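Local coordinates for pullulanase (Bacillus acidopullulyticus, PDB 2WAN), which hydrolyses the alpha-1,6-glucosidic linkages of pullulan and probably the alpha-1,6 branch points of starch-derived polysaccharides, at residues I531-L534 and K535-I538; L604-V607 and N608-N612. All coordinates share one frame; numbering follows the deposited sequence.

Contact 1. Residues I531-L534 and K535-I538; sequences ITEL and KQLI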
ATOM      1  N   ILE A 531      18.908 -17.406  -1.869  1.00 10.12           N
ATOM      2  CA  ILE A 531      19.092 -16.411  -2.934  1.00  8.93           C
ATOM      3  C   ILE A 531      19.062 -17.111  -4.291  1.00 11.25           C
ATOM      4  O   ILE A 531      18.267 -16.745  -5.165  1.00  9.59           O
ATOM      5  CB  ILE A 531      20.393 -15.608  -2.746  1.00  7.50           C
ATOM      6  CG1 ILE A 531      20.368 -14.873  -1.396  1.00 10.22           C
ATOM      7  CG2 ILE A 531      20.590 -14.612  -3.917  1.00  9.56           C
ATOM      8  CD1 ILE A 531      21.611 -13.971  -1.134  1.00 11.65           C
ATOM      9  N   THR A 532      19.911 -18.138  -4.451  1.00  9.59           N
ATOM     10  CA  THR A 532      19.996 -18.867  -5.710  1.00 11.08           C
ATOM     11  C   THR A 532      18.655 -19.497  -6.099  1.00 10.48           C
ATOM     12  O   THR A 532      18.250 -19.434  -7.264  1.00  9.81           O
ATOM     13  CB  THR A 532      21.076 -19.951  -5.618  1.00 10.15           C
ATOM     14  OG1 THR A 532      22.323 -19.298  -5.325  1.00 11.13           O
ATOM     15  CG2 THR A 532      21.185 -20.719  -6.948  1.00 13.57           C
ATOM     16  N   GLU A 533      17.961 -20.074  -5.116  1.00 10.31           N
ATOM     17  CA  GLU A 533      16.727 -20.793  -5.415  1.00  9.01           C
ATOM     18  C   GLU A 533      15.590 -19.883  -5.823  1.00 10.56           C
ATOM     19  O   GLU A 533      14.825 -20.242  -6.702  1.00  9.31           O
ATOM     20  CB  GLU A 533      16.322 -21.738  -4.272  1.00 10.46           C
ATOM     21  CG  GLU A 533      17.351 -22.908  -4.162  1.00  9.62           C
ATOM     22  CD  GLU A 533      17.230 -23.728  -2.894  1.00 12.41           C
ATOM     23  OE1 GLU A 533      16.229 -23.578  -2.170  1.00 12.57           O
ATOM     24  OE2 GLU A 533      18.154 -24.541  -2.609  1.00 13.50           O
ATOM     25  N   LEU A 534      15.500 -18.702  -5.215  1.00  9.46           N
ATOM     26  CA  LEU A 534      14.482 -17.742  -5.639  1.00  8.90           C
ATOM     27  C   LEU A 534      14.811 -17.206  -7.025  1.00  9.38           C
ATOM     28  O   LEU A 534      13.918 -17.046  -7.864  1.00 10.42           O
ATOM     29  CB  LEU A 534      14.309 -16.620  -4.609  1.00  8.87           C
ATOM     30  CG  LEU A 534      13.298 -15.498  -4.951  1.00  8.09           C
ATOM     31  CD1 LEU A 534      11.894 -16.034  -5.336  1.00  8.78           C
ATOM     32  CD2 LEU A 534      13.186 -14.478  -3.826  1.00 11.96           C
ATOM     33  N   LYS A 535      16.094 -16.955  -7.276  1.00  9.35           N
ATOM     34  CA  LYS A 535      16.485 -16.572  -8.639  1.00  9.98           C
ATOM     35  C   LYS A 535      16.108 -17.664  -9.634  1.00 10.07           C
ATOM     36  O   LYS A 535      15.686 -17.350 -10.743  1.00 10.56           O
ATOM     37  CB  LYS A 535      17.991 -16.248  -8.737  1.00  9.74           C
ATOM     38  CG  LYS A 535      18.387 -14.972  -8.028  1.00  9.70           C
ATOM     39  CD  LYS A 535      19.920 -14.760  -8.067  1.00  8.25           C
ATOM     40  CE  LYS A 535      20.259 -13.414  -7.425  1.00  9.61           C
ATOM     41  NZ  LYS A 535      21.742 -13.269  -7.217  1.00  9.49           N
ATOM     42  N   GLN A 536      16.266 -18.944  -9.252  1.00  9.37           N
ATOM     43  CA  GLN A 536      15.909 -20.044 -10.153  1.00  9.67           C
ATOM     44  C   GLN A 536      14.414 -20.072 -10.420  1.00  9.64           C
ATOM     45  O   GLN A 536      14.004 -20.350 -11.538  1.00  9.86           O
ATOM     46  CB  GLN A 536      16.396 -21.392  -9.606  1.00 10.84           C
ATOM     47  CG  GLN A 536      17.914 -21.503  -9.672  1.00 11.70           C
ATOM     48  CD  GLN A 536      18.438 -22.762  -8.997  1.00 15.60           C
ATOM     49  OE1 GLN A 536      18.441 -22.875  -7.774  1.00 14.98           O
ATOM     50  NE2 GLN A 536      18.903 -23.701  -9.800  1.00 27.55           N
ATOM     51  N   LEU A 537      13.608 -19.778  -9.396  1.00  8.20           N
ATOM     52  CA  LEU A 537      12.145 -19.648  -9.604  1.00  7.98           C
ATOM     53  C   LEU A 537      11.842 -18.586 -10.680  1.00  9.89           C
ATOM     54  O   LEU A 537      11.093 -18.831 -11.641  1.00 10.64           O
ATOM     55  CB  LEU A 537      11.430 -19.303  -8.292  1.00  6.75           C
ATOM     56  CG  LEU A 537       9.907 -19.040  -8.313  1.00  8.31           C
ATOM     57  CD1 LEU A 537       9.319 -19.240  -6.913  1.00  7.04           C
ATOM     58  CD2 LEU A 537       9.543 -17.620  -8.776  1.00 10.85           C
ATOM     59  N   ILE A 538      12.419 -17.406 -10.493  1.00 10.80           N
ATOM     60  CA  ILE A 538      12.216 -16.276 -11.410  1.00  9.81           C
ATOM     61  C   ILE A 538      12.732 -16.613 -12.813  1.00  9.29           C
ATOM     62  O   ILE A 538      12.043 -16.375 -13.809  1.00  8.41           O
ATOM     63  CB  ILE A 538      12.878 -15.009 -10.828  1.00  8.31           C
ATOM     64  CG1 ILE A 538      12.162 -14.612  -9.534  1.00  8.85           C
ATOM     65  CG2 ILE A 538      12.907 -13.834 -11.859  1.00  9.61           C
ATOM     66  CD1 ILE A 538      13.007 -13.692  -8.632  1.00  9.36           C
TER
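A chi1 of -60° sets Ile531 CG1 beside the backbone N and swings CG2, the branch that touches Lys535, to the far side of that N. In Lys535 (chi1 -70°) CG lies beside its own N, and the two side chains run alongside each other and point the same way, one helical turn apart. The lysine chain is extended throughout, and its CE rests 3.7 Å from Ile531 CG2. Its foot crosses the preceding turn, CG lying 3.4 Å from Ile531 O, the carbonyl that also accepts Lys535 N in a 3.0 Å bond. The ammonium end is gripped beyond the helix: NZ forms salt bridges with Glu613 and Asp415 and a hydrogen bond with Thr414 OG1, and these two carboxylates and the hydroxyl probably balance the buried charge.

On the next flank Gln536 slants across Thr532, its OE1 3.6 Å from Thr532 CG2. That is van der Waals contact; the threonine hydroxyl OG1 is instead bonded to Thr414 O. Leu534 CG meets Ile538 CD1 at 4.1 Å, the two chains set at a slant, and Leu537 CD1 lies 4.4 Å from Leu534 CD1, a small apolar patch. Leu537 also meets Phe460 of a loop.

All this belongs to helix 529-543, which lies between barrel strands 485-488 and 547-552 in the chain and packs Ile531, Lys535 and Ile538 on Tyr614 of helix 597-614.

Contact 2. Residues L604-V607 and N608-N612; sequences LDSV and NYWVN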
ATOM      1  N   LEU A 604      12.712   2.878  -1.203  1.00 11.55           N
ATOM      2  CA  LEU A 604      13.174   3.047  -2.575  1.00 11.44           C
ATOM      3  C   LEU A 604      14.398   2.184  -2.876  1.00 13.45           C
ATOM      4  O   LEU A 604      14.465   1.544  -3.930  1.00 12.36           O
ATOM      5  CB  LEU A 604      13.492   4.522  -2.864  1.00 10.98           C
ATOM      6  CG  LEU A 604      12.272   5.452  -2.884  1.00 14.47           C
ATOM      7  CD1 LEU A 604      12.711   6.921  -2.690  1.00 19.51           C
ATOM      8  CD2 LEU A 604      11.505   5.280  -4.185  1.00 15.54           C
ATOM      9  N   ASP A 605      15.374   2.187  -1.969  1.00 12.66           N
ATOM     10  CA  ASP A 605      16.570   1.357  -2.166  1.00 13.31           C
ATOM     11  C   ASP A 605      16.178  -0.128  -2.255  1.00 11.70           C
ATOM     12  O   ASP A 605      16.709  -0.867  -3.089  1.00 11.63           O
ATOM     13  CB  ASP A 605      17.571   1.532  -1.030  1.00 14.37           C
ATOM     14  CG  ASP A 605      18.280   2.879  -1.060  1.00 14.48           C
ATOM     15  OD1 ASP A 605      18.236   3.582  -2.077  1.00 15.31           O
ATOM     16  OD2 ASP A 605      18.890   3.223  -0.041  1.00 13.80           O
ATOM     17  N   SER A 606      15.234  -0.541  -1.407  1.00 10.62           N
ATOM     18  CA  SER A 606      14.815  -1.953  -1.382  1.00  9.67           C
ATOM     19  C   SER A 606      14.170  -2.400  -2.701  1.00 10.07           C
ATOM     20  O   SER A 606      14.548  -3.428  -3.256  1.00  9.47           O
ATOM     21  CB  SER A 606      13.866  -2.227  -0.218  1.00 10.81           C
ATOM     22  OG  SER A 606      13.622  -3.625  -0.119  1.00 11.11           O
ATOM     23  N   VAL A 607      13.202  -1.640  -3.208  1.00 10.79           N
ATOM     24  CA  VAL A 607      12.519  -2.073  -4.442  1.00  9.81           C
ATOM     25  C   VAL A 607      13.509  -2.037  -5.623  1.00 11.26           C
ATOM     26  O   VAL A 607      13.465  -2.896  -6.494  1.00 12.44           O
ATOM     27  CB  VAL A 607      11.198  -1.305  -4.752  1.00 11.46           C
ATOM     28  CG1 VAL A 607      10.120  -1.646  -3.719  1.00 11.86           C
ATOM     29  CG2 VAL A 607      11.424   0.209  -4.838  1.00 13.92           C
ATOM     30  N   ASN A 608      14.420  -1.070  -5.626  1.00 11.89           N
ATOM     31  CA  ASN A 608      15.464  -1.058  -6.658  1.00 11.72           C
ATOM     32  C   ASN A 608      16.326  -2.309  -6.594  1.00 10.88           C
ATOM     33  O   ASN A 608      16.669  -2.870  -7.631  1.00 12.50           O
ATOM     34  CB  ASN A 608      16.348   0.181  -6.549  1.00 11.63           C
ATOM     35  CG  ASN A 608      15.762   1.370  -7.290  1.00 18.66           C
ATOM     36  OD1 ASN A 608      15.946   1.513  -8.500  1.00 25.05           O
ATOM     37  ND2 ASN A 608      15.054   2.224  -6.568  1.00 23.29           N
ATOM     38  N   TYR A 609      16.671  -2.719  -5.372  1.00 11.08           N
ATOM     39  CA  TYR A 609      17.524  -3.892  -5.155  1.00 10.86           C
ATOM     40  C   TYR A 609      16.814  -5.151  -5.669  1.00 11.13           C
ATOM     41  O   TYR A 609      17.436  -5.973  -6.367  1.00 10.95           O
ATOM     42  CB  TYR A 609      17.881  -4.055  -3.665  1.00 10.59           C
ATOM     43  CG  TYR A 609      18.543  -5.383  -3.363  1.00 10.00           C
ATOM     44  CD1 TYR A 609      19.857  -5.652  -3.797  1.00 13.64           C
ATOM     45  CD2 TYR A 609      17.864  -6.382  -2.662  1.00 12.21           C
ATOM     46  CE1 TYR A 609      20.474  -6.878  -3.512  1.00 10.90           C
ATOM     47  CE2 TYR A 609      18.467  -7.623  -2.386  1.00 14.09           C
ATOM     48  CZ  TYR A 609      19.774  -7.861  -2.815  1.00 10.67           C
ATOM     49  OH  TYR A 609      20.368  -9.081  -2.560  1.00 11.03           O
ATOM     50  N   TRP A 610      15.537  -5.322  -5.315  1.00 10.58           N
ATOM     51  CA  TRP A 610      14.810  -6.507  -5.782  1.00 11.80           C
ATOM     52  C   TRP A 610      14.710  -6.577  -7.316  1.00 11.86           C
ATOM     53  O   TRP A 610      14.880  -7.646  -7.923  1.00 10.84           O
ATOM     54  CB  TRP A 610      13.430  -6.610  -5.113  1.00 10.46           C
ATOM     55  CG  TRP A 610      13.564  -7.137  -3.711  1.00 10.06           C
ATOM     56  CD1 TRP A 610      13.612  -6.400  -2.563  1.00 12.47           C
ATOM     57  CD2 TRP A 610      13.742  -8.506  -3.319  1.00  8.44           C
ATOM     58  NE1 TRP A 610      13.775  -7.222  -1.469  1.00 10.15           N
ATOM     59  CE2 TRP A 610      13.866  -8.524  -1.907  1.00  9.37           C
ATOM     60  CE3 TRP A 610      13.807  -9.724  -4.028  1.00  8.78           C
ATOM     61  CZ2 TRP A 610      14.037  -9.714  -1.175  1.00  9.65           C
ATOM     62  CZ3 TRP A 610      13.972 -10.925  -3.300  1.00  8.57           C
ATOM     63  CH2 TRP A 610      14.087 -10.902  -1.880  1.00 10.42           C
ATOM     64  N   VAL A 611      14.455  -5.445  -7.959  1.00 10.29           N
ATOM     65  CA  VAL A 611      14.443  -5.440  -9.426  1.00 10.38           C
ATOM     66  C   VAL A 611      15.843  -5.715  -9.994  1.00 11.21           C
ATOM     67  O   VAL A 611      16.010  -6.534 -10.896  1.00 11.07           O
ATOM     68  CB  VAL A 611      13.898  -4.101  -9.967  1.00  9.94           C
ATOM     69  CG1 VAL A 611      14.163  -3.990 -11.487  1.00 12.34           C
ATOM     70  CG2 VAL A 611      12.378  -3.995  -9.639  1.00  8.99           C
ATOM     71  N   ASN A 612      16.852  -5.016  -9.480  1.00 10.96           N
ATOM     72  CA  ASN A 612      18.198  -5.147 -10.047  1.00 13.16           C
ATOM     73  C   ASN A 612      18.831  -6.520  -9.796  1.00 13.55           C
ATOM     74  O   ASN A 612      19.378  -7.128 -10.722  1.00 13.48           O
ATOM     75  CB  ASN A 612      19.104  -4.029  -9.538  1.00 12.92           C
ATOM     76  CG  ASN A 612      18.775  -2.658 -10.148  1.00 23.10           C
ATOM     77  OD1 ASN A 612      18.364  -2.535 -11.317  1.00 23.88           O
ATOM     78  ND2 ASN A 612      18.971  -1.612  -9.346  1.00 23.85           N
TER
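Leu604 O accepts two bonds from Asn608, whose side chain folds back along its own alpha-helix, 597-614, one of the outer helices of the catalytic (beta/alpha)8 barrel. The first is the ordinary i to i+4 bond from Asn608 N, 3.1 Å long. The second comes from ND2 at 2.8 Å and is nearly straight, with an N-H...O angle of 168°. The two donors reach the oxygen from opposite faces of its carbonyl plane. The ND2 donor stands 45° out of that plane, away from a lone-pair direction, yet the oxygen lies close to the plane of the Asn608 amide. ND2 also bonds Glu638 OE1 of helix 629-642, and these two bonds should fix the rotation of the amide.

Further along, Trp610 N donates to Ser606 O at 3.0 Å. The indole NE1 is satisfied by Tyr514 O, and Ser606 OG by Asn515 OD1 and Tyr554 OH. Asp605 OD2 makes a salt bridge with Lys601 NZ and a hydrogen bond with Tyr395 OH. With CG beside its backbone N (chi1 -78°), Trp610 brings the edge of its five-membered ring back beside this turn: Ser606 O meets that edge 3.2 Å from Trp610 CD1, and Ser606 OG lies in the ring plane, 3.7 Å from that same carbon.

Contacts 1 and 2 lie in neighbouring outer helices of the catalytic barrel, 529-543 and 597-614, with their centres about 16 Å apart. Contact 1 closes before contact 2 opens, and strand 547-552 runs between the two helices in the chain; helix 597-614 then leads to strand 618-621, which pairs with 547-552 in the parallel barrel. The helices meet directly, Leu534 CD2 packing 3.7 Å from Trp610 CZ3. Each contact is internal to one helix; side chains such as Leu534 carry the packing between helices, while Val607, Trp610 and Val611 reach Phe619 of strand 618-621, so helix 597-614 touches both its helical neighbours and the barrel wall.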